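Local coordinates for DNA helicase assembly protein (Enterobacteria phage T4, PDB 1C1K) that loads the replicative helicase onto replication-fork DNA coated by the single-stranded DNA-binding protein, and coordinates leading- and lagging-strand synthesis, at residues Y34-Y39 with R194-I199; M25-M30 with S77-N82; E115-I120 with N206-T211. All coordinates share one frame; numbering follows the deposited sequence.

Contact 1 (Y34-Y39 with R194-I199); sequences YDVIKY and RKILNI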
loop_
_atom_site.group_PDB
_atom_site.type_symbol
_atom_site.label_atom_id
_atom_site.label_comp_id
_atom_site.label_asym_id
_atom_site.label_seq_id
_atom_site.Cartn_x
_atom_site.Cartn_y
_atom_site.Cartn_z
ATOM N N TYR A 34 -5.503 -13.277 4.225
ATOM C CA TYR A 34 -6.862 -12.927 4.605
ATOM C C TYR A 34 -7.325 -11.821 3.670
ATOM O O TYR A 34 -6.527 -11.269 2.916
ATOM C CB TYR A 34 -6.891 -12.433 6.055
ATOM C CG TYR A 34 -8.240 -12.528 6.726
ATOM C CD1 TYR A 34 -8.819 -13.767 6.996
ATOM C CD2 TYR A 34 -8.927 -11.381 7.125
ATOM C CE1 TYR A 34 -10.043 -13.864 7.652
ATOM C CE2 TYR A 34 -10.158 -11.465 7.784
ATOM C CZ TYR A 34 -10.704 -12.709 8.045
ATOM O OH TYR A 34 -11.899 -12.811 8.722
ATOM N N ASP A 35 -8.613 -11.511 3.712
ATOM C CA ASP A 35 -9.182 -10.457 2.883
ATOM C C ASP A 35 -10.160 -9.698 3.759
ATOM O O ASP A 35 -11.310 -10.112 3.923
ATOM C CB ASP A 35 -9.911 -11.055 1.681
ATOM C CG ASP A 35 -10.311 -10.006 0.656
ATOM O OD1 ASP A 35 -10.471 -8.821 1.020
ATOM O OD2 ASP A 35 -10.469 -10.371 -0.524
ATOM N N VAL A 36 -9.701 -8.588 4.328
ATOM C CA VAL A 36 -10.546 -7.798 5.212
ATOM C C VAL A 36 -11.822 -7.285 4.557
ATOM O O VAL A 36 -12.802 -7.004 5.243
ATOM C CB VAL A 36 -9.777 -6.590 5.806
ATOM C CG1 VAL A 36 -8.667 -7.080 6.712
ATOM C CG2 VAL A 36 -9.231 -5.714 4.694
ATOM N N ILE A 37 -11.818 -7.154 3.235
ATOM C CA ILE A 37 -13.006 -6.671 2.549
ATOM C C ILE A 37 -13.994 -7.819 2.410
ATOM O O ILE A 37 -15.186 -7.660 2.657
ATOM C CB ILE A 37 -12.668 -6.109 1.148
ATOM C CG1 ILE A 37 -11.652 -4.963 1.273
ATOM C CG2 ILE A 37 -13.939 -5.628 0.462
ATOM C CD1 ILE A 37 -12.047 -3.865 2.251
ATOM N N LYS A 38 -13.490 -8.984 2.026
ATOM C CA LYS A 38 -14.349 -10.156 1.875
ATOM C C LYS A 38 -15.049 -10.477 3.197
ATOM O O LYS A 38 -16.213 -10.855 3.207
ATOM C CB LYS A 38 -13.511 -11.361 1.419
ATOM C CG LYS A 38 -14.201 -12.720 1.543
ATOM C CD LYS A 38 -13.324 -13.827 0.960
ATOM C CE LYS A 38 -14.036 -15.178 0.925
ATOM N NZ LYS A 38 -15.425 -15.128 1.473
ATOM N N TYR A 39 -14.337 -10.302 4.308
ATOM C CA TYR A 39 -14.886 -10.611 5.622
ATOM C C TYR A 39 -15.350 -9.400 6.416
ATOM O O TYR A 39 -15.585 -9.492 7.622
ATOM C CB TYR A 39 -13.860 -11.398 6.436
ATOM C CG TYR A 39 -13.618 -12.786 5.889
ATOM C CD1 TYR A 39 -12.497 -13.067 5.117
ATOM C CD2 TYR A 39 -14.526 -13.814 6.127
ATOM C CE1 TYR A 39 -12.285 -14.339 4.589
ATOM C CE2 TYR A 39 -14.326 -15.089 5.606
ATOM C CZ TYR A 39 -13.206 -15.342 4.838
ATOM O OH TYR A 39 -13.019 -16.594 4.309
ATOM N N ARG A 194 -4.315 -2.933 -2.964
ATOM C CA ARG A 194 -5.266 -2.603 -4.017
ATOM C C ARG A 194 -6.696 -2.971 -3.600
ATOM O O ARG A 194 -7.652 -2.299 -3.976
ATOM C CB ARG A 194 -4.872 -3.323 -5.320
ATOM C CG ARG A 194 -5.805 -3.071 -6.506
ATOM C CD ARG A 194 -5.227 -3.638 -7.812
ATOM N NE ARG A 194 -5.154 -5.099 -7.805
ATOM C CZ ARG A 194 -4.784 -5.846 -8.846
ATOM N NH1 ARG A 194 -4.443 -5.278 -10.000
ATOM N NH2 ARG A 194 -4.755 -7.167 -8.733
ATOM N N LYS A 195 -6.838 -4.037 -2.815
ATOM C CA LYS A 195 -8.157 -4.473 -2.358
ATOM C C LYS A 195 -8.830 -3.463 -1.429
ATOM O O LYS A 195 -10.054 -3.313 -1.445
ATOM C CB LYS A 195 -8.047 -5.821 -1.640
ATOM C CG LYS A 195 -7.824 -6.996 -2.583
ATOM C CD LYS A 195 -7.864 -8.324 -1.852
ATOM C CE LYS A 195 -7.721 -9.479 -2.838
ATOM N NZ LYS A 195 -8.785 -10.506 -2.655
ATOM N N ILE A 196 -8.039 -2.770 -0.616
ATOM C CA ILE A 196 -8.624 -1.800 0.300
ATOM C C ILE A 196 -8.674 -0.382 -0.271
ATOM O O ILE A 196 -9.240 0.519 0.341
ATOM C CB ILE A 196 -7.884 -1.784 1.659
ATOM C CG1 ILE A 196 -6.386 -1.629 1.454
ATOM C CG2 ILE A 196 -8.165 -3.077 2.416
ATOM C CD1 ILE A 196 -5.618 -1.460 2.761
ATOM N N LEU A 197 -8.093 -0.181 -1.449
ATOM C CA LEU A 197 -8.113 1.139 -2.068
ATOM C C LEU A 197 -9.277 1.244 -3.039
ATOM O O LEU A 197 -9.450 0.390 -3.903
ATOM C CB LEU A 197 -6.804 1.409 -2.815
ATOM C CG LEU A 197 -5.574 1.794 -1.990
ATOM C CD1 LEU A 197 -4.360 1.858 -2.904
ATOM C CD2 LEU A 197 -5.802 3.135 -1.303
ATOM N N ASN A 198 -10.076 2.295 -2.882
ATOM C CA ASN A 198 -11.221 2.546 -3.747
ATOM C C ASN A 198 -10.737 3.587 -4.747
ATOM O O ASN A 198 -10.628 4.771 -4.428
ATOM C CB ASN A 198 -12.386 3.101 -2.928
ATOM C CG ASN A 198 -13.674 3.160 -3.712
ATOM O OD1 ASN A 198 -14.749 3.341 -3.142
ATOM N ND2 ASN A 198 -13.578 3.007 -5.025
ATOM N N ILE A 199 -10.444 3.136 -5.961
ATOM C CA ILE A 199 -9.918 4.027 -6.984
ATOM C C ILE A 199 -10.817 4.202 -8.194
ATOM O O ILE A 199 -11.349 3.233 -8.733
ATOM C CB ILE A 199 -8.542 3.514 -7.480
ATOM C CG1 ILE A 199 -7.513 3.608 -6.347
ATOM C CG2 ILE A 199 -8.093 4.295 -8.721
ATOM C CD1 ILE A 199 -6.270 2.771 -6.583
#
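The carboxylate of Asp35 divides its work between two tasks: one oxygen folds the loop that carries it, and the other holds a lysine from the far end of the chain. OD1 accepts from two backbone amides of its own loop. The bond from Lys38 N is fairly straight, at 165°, and meets OD1 from well above the carboxylate plane; that from Ile37 N is more bent. The other oxygen, OD2, forms a salt bridge with Lys195 NZ at 2.7 Å, again approached from above the plane. With CG anti to the backbone N (chi1 -170°), the carboxylate swings toward the lysine although the Asp35 CB does not point that way. Lys195 runs extended as far as CE and then bends at its last torsion (chi4 -129°), crossing the aspartate at about a right angle.

Within the loop, the bond from Ile37 N to OD1 makes an Asx turn and that from Lys38 N an Asx motif; a backbone bond from Tyr39 N to Asp35 O, 3.1 Å, closes the loop over them. The two residues after the aspartate, Val36 and Ile37, meet Ile196 near the junction of helix 181-196 and strand 197-199. The CG2 methyl of Ile196 is the shared target: Val36 CG2 reaches it obliquely at 3.6 Å, while Ile37 CD1 comes across it at 4.0 Å. Ile37 CG1 also lies 3.6 Å from Lys195 O. Trp41 touches both Val36 and Ile196, extending this apolar patch, whereas Lys195 is exposed. The backbone of Ile196 bonds to that of Arg5, next to the short two-stranded sheet of 2-4 and 197-199.

Contact 2 (M25-M30 with S77-N82); sequences MIKQHM and SNLVAN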
loop_
_atom_site.group_PDB
_atom_site.type_symbol
_atom_site.label_atom_id
_atom_site.label_comp_id
_atom_site.label_asym_id
_atom_site.label_seq_id
_atom_site.Cartn_x
_atom_site.Cartn_y
_atom_site.Cartn_z
ATOM N N MET A 25 -5.536 -9.042 11.713
ATOM C CA MET A 25 -6.304 -9.203 10.489
ATOM C C MET A 25 -5.682 -8.396 9.353
ATOM O O MET A 25 -5.619 -8.874 8.229
ATOM C CB MET A 25 -7.764 -8.799 10.713
ATOM C CG MET A 25 -8.044 -7.309 10.767
ATOM S SD MET A 25 -9.831 -6.987 10.781
ATOM C CE MET A 25 -10.415 -8.328 9.794
ATOM N N ILE A 26 -5.207 -7.186 9.639
ATOM C CA ILE A 26 -4.593 -6.369 8.598
ATOM C C ILE A 26 -3.237 -6.954 8.205
ATOM O O ILE A 26 -2.857 -6.933 7.035
ATOM C CB ILE A 26 -4.444 -4.892 9.060
ATOM C CG1 ILE A 26 -5.839 -4.280 9.227
ATOM C CG2 ILE A 26 -3.626 -4.079 8.028
ATOM C CD1 ILE A 26 -5.862 -2.925 9.928
ATOM N N LYS A 27 -2.520 -7.499 9.181
ATOM C CA LYS A 27 -1.220 -8.104 8.916
ATOM C C LYS A 27 -1.390 -9.289 7.971
ATOM O O LYS A 27 -0.657 -9.431 6.991
ATOM C CB LYS A 27 -0.577 -8.580 10.219
ATOM C CG LYS A 27 0.818 -9.169 10.049
ATOM C CD LYS A 27 1.250 -9.904 11.308
ATOM C CE LYS A 27 2.700 -10.335 11.227
ATOM N NZ LYS A 27 2.946 -11.503 12.112
ATOM N N GLN A 28 -2.367 -10.137 8.261
ATOM C CA GLN A 28 -2.606 -11.307 7.429
ATOM C C GLN A 28 -3.102 -10.892 6.047
ATOM O O GLN A 28 -2.763 -11.508 5.040
ATOM C CB GLN A 28 -3.603 -12.233 8.124
ATOM C CG GLN A 28 -3.002 -12.897 9.356
ATOM C CD GLN A 28 -4.026 -13.614 10.206
ATOM O OE1 GLN A 28 -3.762 -13.953 11.367
ATOM N NE2 GLN A 28 -5.203 -13.855 9.639
ATOM N N HIS A 29 -3.894 -9.828 6.000
ATOM C CA HIS A 29 -4.409 -9.331 4.736
ATOM C C HIS A 29 -3.238 -8.879 3.859
ATOM O O HIS A 29 -3.167 -9.220 2.678
ATOM C CB HIS A 29 -5.354 -8.150 4.980
ATOM C CG HIS A 29 -5.841 -7.506 3.722
ATOM N ND1 HIS A 29 -7.068 -7.796 3.169
ATOM C CD2 HIS A 29 -5.260 -6.598 2.900
ATOM C CE1 HIS A 29 -7.224 -7.093 2.060
ATOM N NE2 HIS A 29 -6.141 -6.360 1.874
ATOM N N MET A 30 -2.317 -8.122 4.450
ATOM C CA MET A 30 -1.164 -7.613 3.716
ATOM C C MET A 30 -0.179 -8.708 3.298
ATOM O O MET A 30 0.709 -8.466 2.474
ATOM C CB MET A 30 -0.459 -6.539 4.543
ATOM C CG MET A 30 -1.265 -5.239 4.658
ATOM S SD MET A 30 -1.824 -4.556 3.058
ATOM C CE MET A 30 -0.276 -4.546 2.169
ATOM N N SER A 77 -0.848 1.888 7.136
ATOM C CA SER A 77 0.320 2.654 6.704
ATOM C C SER A 77 1.617 1.910 6.988
ATOM O O SER A 77 2.486 1.814 6.118
ATOM C CB SER A 77 0.348 4.028 7.381
ATOM O OG SER A 77 0.580 3.917 8.773
ATOM N N ASN A 78 1.746 1.365 8.195
ATOM C CA ASN A 78 2.953 0.633 8.572
ATOM C C ASN A 78 3.150 -0.668 7.807
ATOM O O ASN A 78 4.234 -0.937 7.292
ATOM C CB ASN A 78 2.945 0.320 10.068
ATOM C CG ASN A 78 3.497 1.453 10.899
ATOM O OD1 ASN A 78 4.710 1.557 11.102
ATOM N ND2 ASN A 78 2.612 2.316 11.385
ATOM N N LEU A 79 2.107 -1.486 7.734
ATOM C CA LEU A 79 2.229 -2.767 7.051
ATOM C C LEU A 79 2.406 -2.653 5.544
ATOM O O LEU A 79 2.875 -3.592 4.898
ATOM C CB LEU A 79 1.026 -3.651 7.387
ATOM C CG LEU A 79 1.080 -4.168 8.827
ATOM C CD1 LEU A 79 -0.290 -4.657 9.251
ATOM C CD2 LEU A 79 2.107 -5.292 8.928
ATOM N N VAL A 80 2.040 -1.510 4.977
ATOM C CA VAL A 80 2.199 -1.328 3.539
ATOM C C VAL A 80 3.555 -0.724 3.191
ATOM O O VAL A 80 4.336 -1.317 2.437
ATOM C CB VAL A 80 1.116 -0.398 2.941
ATOM C CG1 VAL A 80 1.506 -0.002 1.516
ATOM C CG2 VAL A 80 -0.225 -1.086 2.939
ATOM N N ALA A 81 3.834 0.447 3.762
ATOM C CA ALA A 81 5.061 1.185 3.477
ATOM C C ALA A 81 6.219 1.090 4.462
ATOM O O ALA A 81 7.330 1.503 4.134
ATOM C CB ALA A 81 4.718 2.647 3.244
ATOM N N ASN A 82 5.983 0.574 5.664
ATOM C CA ASN A 82 7.069 0.451 6.634
ATOM C C ASN A 82 7.678 -0.946 6.541
ATOM O O ASN A 82 7.143 -1.909 7.092
ATOM C CB ASN A 82 6.562 0.716 8.059
ATOM C CG ASN A 82 7.698 0.827 9.066
ATOM O OD1 ASN A 82 8.855 0.555 8.744
ATOM N ND2 ASN A 82 7.372 1.222 10.288
#
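Leu79 is the centre of this helix pair, packing against Ile26, Lys27 and Met30 of the partner helix. With CG anti to its carbonyl carbon, it carries CD1 against the backbone of helix 16-30, 3.6 Å from Lys27 CA, and the same methyl meets Ile26 CG2 at an equal 3.6 Å. One turn further on, Met30 CG lies alongside Leu79 CB at 3.9 Å. The methionine then folds at chi2 and chi3 (-52° and -51°), which curls its thioether over to the next residue of the partner helix and sets CE 3.5 Å from Val80 CG2, with SD close behind. No hydrogen bond crosses between the segments; the joining is by apolar contacts.

The Lys27 side is looser. Only the root of this side chain takes part, its CB standing 4.1 Å from Leu79 CD1, while the extended remainder leads away from the partner and the residue is partly exposed.

The short axes run nearly parallel, 20° apart and 10.0 Å at closest approach. Helix 181-196 adjoins the buried flank, where Ala192 touches Met30, Tyr193 touches Val80, and the carbonyl of Ala192 binds His29 NE2. Helix 95-107 also packs on helix 68-81, with Phe98 against Asn78 and Tyr102 against Ser77 and Ala81.

Contact 3 (E115-I120 with N206-T211); sequences EDIRNI and NVFIET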
loop_
_atom_site.group_PDB
_atom_site.type_symbol
_atom_site.label_atom_id
_atom_site.label_comp_id
_atom_site.label_asym_id
_atom_site.label_seq_id
_atom_site.Cartn_x
_atom_site.Cartn_y
_atom_site.Cartn_z
ATOM N N GLU A 115 3.272 14.483 -9.002
ATOM C CA GLU A 115 4.719 14.594 -8.854
ATOM C C GLU A 115 5.400 13.336 -9.398
ATOM O O GLU A 115 6.350 13.411 -10.189
ATOM C CB GLU A 115 5.072 14.773 -7.374
ATOM C CG GLU A 115 6.556 14.864 -7.085
ATOM C CD GLU A 115 6.854 14.894 -5.598
ATOM O OE1 GLU A 115 5.915 14.722 -4.791
ATOM O OE2 GLU A 115 8.031 15.090 -5.239
ATOM N N ASP A 116 4.902 12.178 -8.974
ATOM C CA ASP A 116 5.460 10.902 -9.405
ATOM C C ASP A 116 5.369 10.730 -10.920
ATOM O O ASP A 116 6.322 10.264 -11.544
ATOM C CB ASP A 116 4.745 9.749 -8.694
ATOM C CG ASP A 116 5.155 9.621 -7.235
ATOM O OD1 ASP A 116 4.553 8.790 -6.519
ATOM O OD2 ASP A 116 6.082 10.343 -6.800
ATOM N N ILE A 117 4.237 11.111 -11.510
ATOM C CA ILE A 117 4.068 10.990 -12.957
ATOM C C ILE A 117 5.129 11.817 -13.679
ATOM O O ILE A 117 5.776 11.332 -14.603
ATOM C CB ILE A 117 2.662 11.446 -13.402
ATOM C CG1 ILE A 117 1.613 10.429 -12.933
ATOM C CG2 ILE A 117 2.597 11.563 -14.919
ATOM C CD1 ILE A 117 0.210 10.992 -12.855
ATOM N N ARG A 118 5.313 13.067 -13.257
ATOM C CA ARG A 118 6.324 13.916 -13.884
ATOM C C ARG A 118 7.688 13.257 -13.773
ATOM O O ARG A 118 8.439 13.206 -14.743
ATOM C CB ARG A 118 6.378 15.297 -13.218
ATOM C CG ARG A 118 5.170 16.153 -13.485
ATOM C CD ARG A 118 5.258 17.504 -12.771
ATOM N NE ARG A 118 3.932 18.091 -12.606
ATOM C CZ ARG A 118 3.338 18.303 -11.434
ATOM N NH1 ARG A 118 3.947 17.981 -10.297
ATOM N NH2 ARG A 118 2.118 18.821 -11.406
ATOM N N ASN A 119 8.018 12.743 -12.592
ATOM C CA ASN A 119 9.310 12.106 -12.407
ATOM C C ASN A 119 9.454 10.852 -13.267
ATOM O O ASN A 119 10.545 10.554 -13.758
ATOM C CB ASN A 119 9.531 11.779 -10.929
ATOM C CG ASN A 119 9.823 13.017 -10.103
ATOM O OD1 ASN A 119 9.735 13.002 -8.877
ATOM N ND2 ASN A 119 10.173 14.100 -10.779
ATOM N N ILE A 120 8.363 10.115 -13.455
ATOM C CA ILE A 120 8.428 8.912 -14.283
ATOM C C ILE A 120 8.700 9.332 -15.720
ATOM O O ILE A 120 9.497 8.700 -16.417
ATOM C CB ILE A 120 7.105 8.111 -14.261
ATOM C CG1 ILE A 120 6.854 7.544 -12.862
ATOM C CG2 ILE A 120 7.174 6.962 -15.271
ATOM C CD1 ILE A 120 5.430 7.081 -12.661
ATOM N N ASN A 206 -7.286 10.403 -16.295
ATOM C CA ASN A 206 -7.367 11.807 -16.697
ATOM C C ASN A 206 -6.182 12.588 -16.138
ATOM O O ASN A 206 -5.543 13.363 -16.851
ATOM C CB ASN A 206 -8.664 12.446 -16.188
ATOM C CG ASN A 206 -9.904 11.924 -16.905
ATOM O OD1 ASN A 206 -9.812 11.241 -17.922
ATOM N ND2 ASN A 206 -11.072 12.251 -16.370
ATOM N N VAL A 207 -5.890 12.384 -14.857
ATOM C CA VAL A 207 -4.773 13.072 -14.215
ATOM C C VAL A 207 -3.466 12.694 -14.911
ATOM O O VAL A 207 -2.623 13.550 -15.181
ATOM C CB VAL A 207 -4.685 12.714 -12.715
ATOM C CG1 VAL A 207 -3.440 13.333 -12.096
ATOM C CG2 VAL A 207 -5.934 13.213 -11.989
ATOM N N PHE A 208 -3.308 11.409 -15.209
ATOM C CA PHE A 208 -2.116 10.914 -15.884
ATOM C C PHE A 208 -1.921 11.602 -17.246
ATOM O O PHE A 208 -0.850 12.124 -17.544
ATOM C CB PHE A 208 -2.236 9.398 -16.071
ATOM C CG PHE A 208 -1.047 8.768 -16.726
ATOM C CD1 PHE A 208 0.101 8.482 -15.994
ATOM C CD2 PHE A 208 -1.088 8.429 -18.077
ATOM C CE1 PHE A 208 1.194 7.864 -16.597
ATOM C CE2 PHE A 208 -0.005 7.813 -18.692
ATOM C CZ PHE A 208 1.140 7.527 -17.953
ATOM N N ILE A 209 -2.970 11.599 -18.059
ATOM C CA ILE A 209 -2.926 12.201 -19.390
ATOM C C ILE A 209 -2.612 13.694 -19.331
ATOM O O ILE A 209 -1.768 14.191 -20.077
ATOM C CB ILE A 209 -4.275 11.962 -20.130
ATOM C CG1 ILE A 209 -4.435 10.467 -20.419
ATOM C CG2 ILE A 209 -4.332 12.759 -21.436
ATOM C CD1 ILE A 209 -5.743 10.099 -21.108
ATOM N N GLU A 210 -3.280 14.406 -18.431
ATOM C CA GLU A 210 -3.071 15.839 -18.282
ATOM C C GLU A 210 -1.654 16.158 -17.799
ATOM O O GLU A 210 -1.030 17.116 -18.260
ATOM C CB GLU A 210 -4.092 16.411 -17.295
ATOM C CG GLU A 210 -4.567 17.818 -17.624
ATOM C CD GLU A 210 -5.283 17.895 -18.961
ATOM O OE1 GLU A 210 -4.712 18.479 -19.906
ATOM O OE2 GLU A 210 -6.415 17.371 -19.068
ATOM N N THR A 211 -1.143 15.352 -16.873
ATOM C CA THR A 211 0.188 15.580 -16.330
ATOM C C THR A 211 1.269 15.324 -17.376
ATOM O O THR A 211 2.228 16.092 -17.498
ATOM C CB THR A 211 0.438 14.691 -15.090
ATOM O OG1 THR A 211 -0.553 14.975 -14.095
ATOM C CG2 THR A 211 1.820 14.967 -14.493
#
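Ile117 and Thr211 carry most of this crossing of two helices, with Phe208 third. Ile117 points from helix 109-126 toward its partner and uses both of its branches. CG2, anti to the backbone N, meets Thr211 CG2 at 3.5 Å, the tightest touch in the contact. The other branch, anti to the carbonyl carbon and extended at its second torsion, passes beside Phe208: CG1 is 3.9 Å from the ring atom CD1, and the terminal CD1 lies 3.8 Å from Phe208 CA. The isoleucine thus straddles successive turns of helix 201-216, its two arms reaching residues three apart in sequence.

Thr211 is a polar residue presented as an apolar one. Its hydroxyl OG1 turns back to its own helix and donates to Val207 O at 2.7 Å, from above the carbonyl plane. That carbonyl also receives Thr211 N, so a single oxygen accepts twice and the buried hydroxyl has its acceptor within the helix. This bond suits the chi1 of -58°, which sends CG2 outward to the other helix, where Arg118 CG also packs on it, 3.7 Å away and at about a right angle.

Phe208 sets out across the interface rather than into it, with CG anti to the backbone N, and its ring then draws nearer Ile117. The short axes cross at -48° and come within 9.8 Å.

Around the pair, helix 158-168 packs beside the phenylalanine, supplying Leu164 and Phe167, whose ring meets that of Phe208 at about 55°. Leu164 also touches Ile120, and Phe132 from a loop reaches both Ile120 and Phe208. Toward the start of helix 109-126, Lys110, Phe113 and Glu114 continue the seam against Val207.

In the fold
Contacts 1 and 2 are neighbours, their centres 12 Å apart, and His29 of helix 16-30 joins them: its ND1 probably accepts a hydrogen bond from Val36 N. Contact 3 stands apart, its centre 26 and 27 Å from theirs, and touches neither. Along the chain both segments of contact 2 precede those of contact 3, the former in the N-terminal sequence family of the protein and the latter in the C-terminal one. Contact 1 crosses both, pairing residues 34-39 with 194-199. Strand 197-199 leads directly into helix 201-216 of contact 3. In this largely helical monomer, contact 1 brings together parts of the two sequence families, while contacts 2 and 3 each join helices within one.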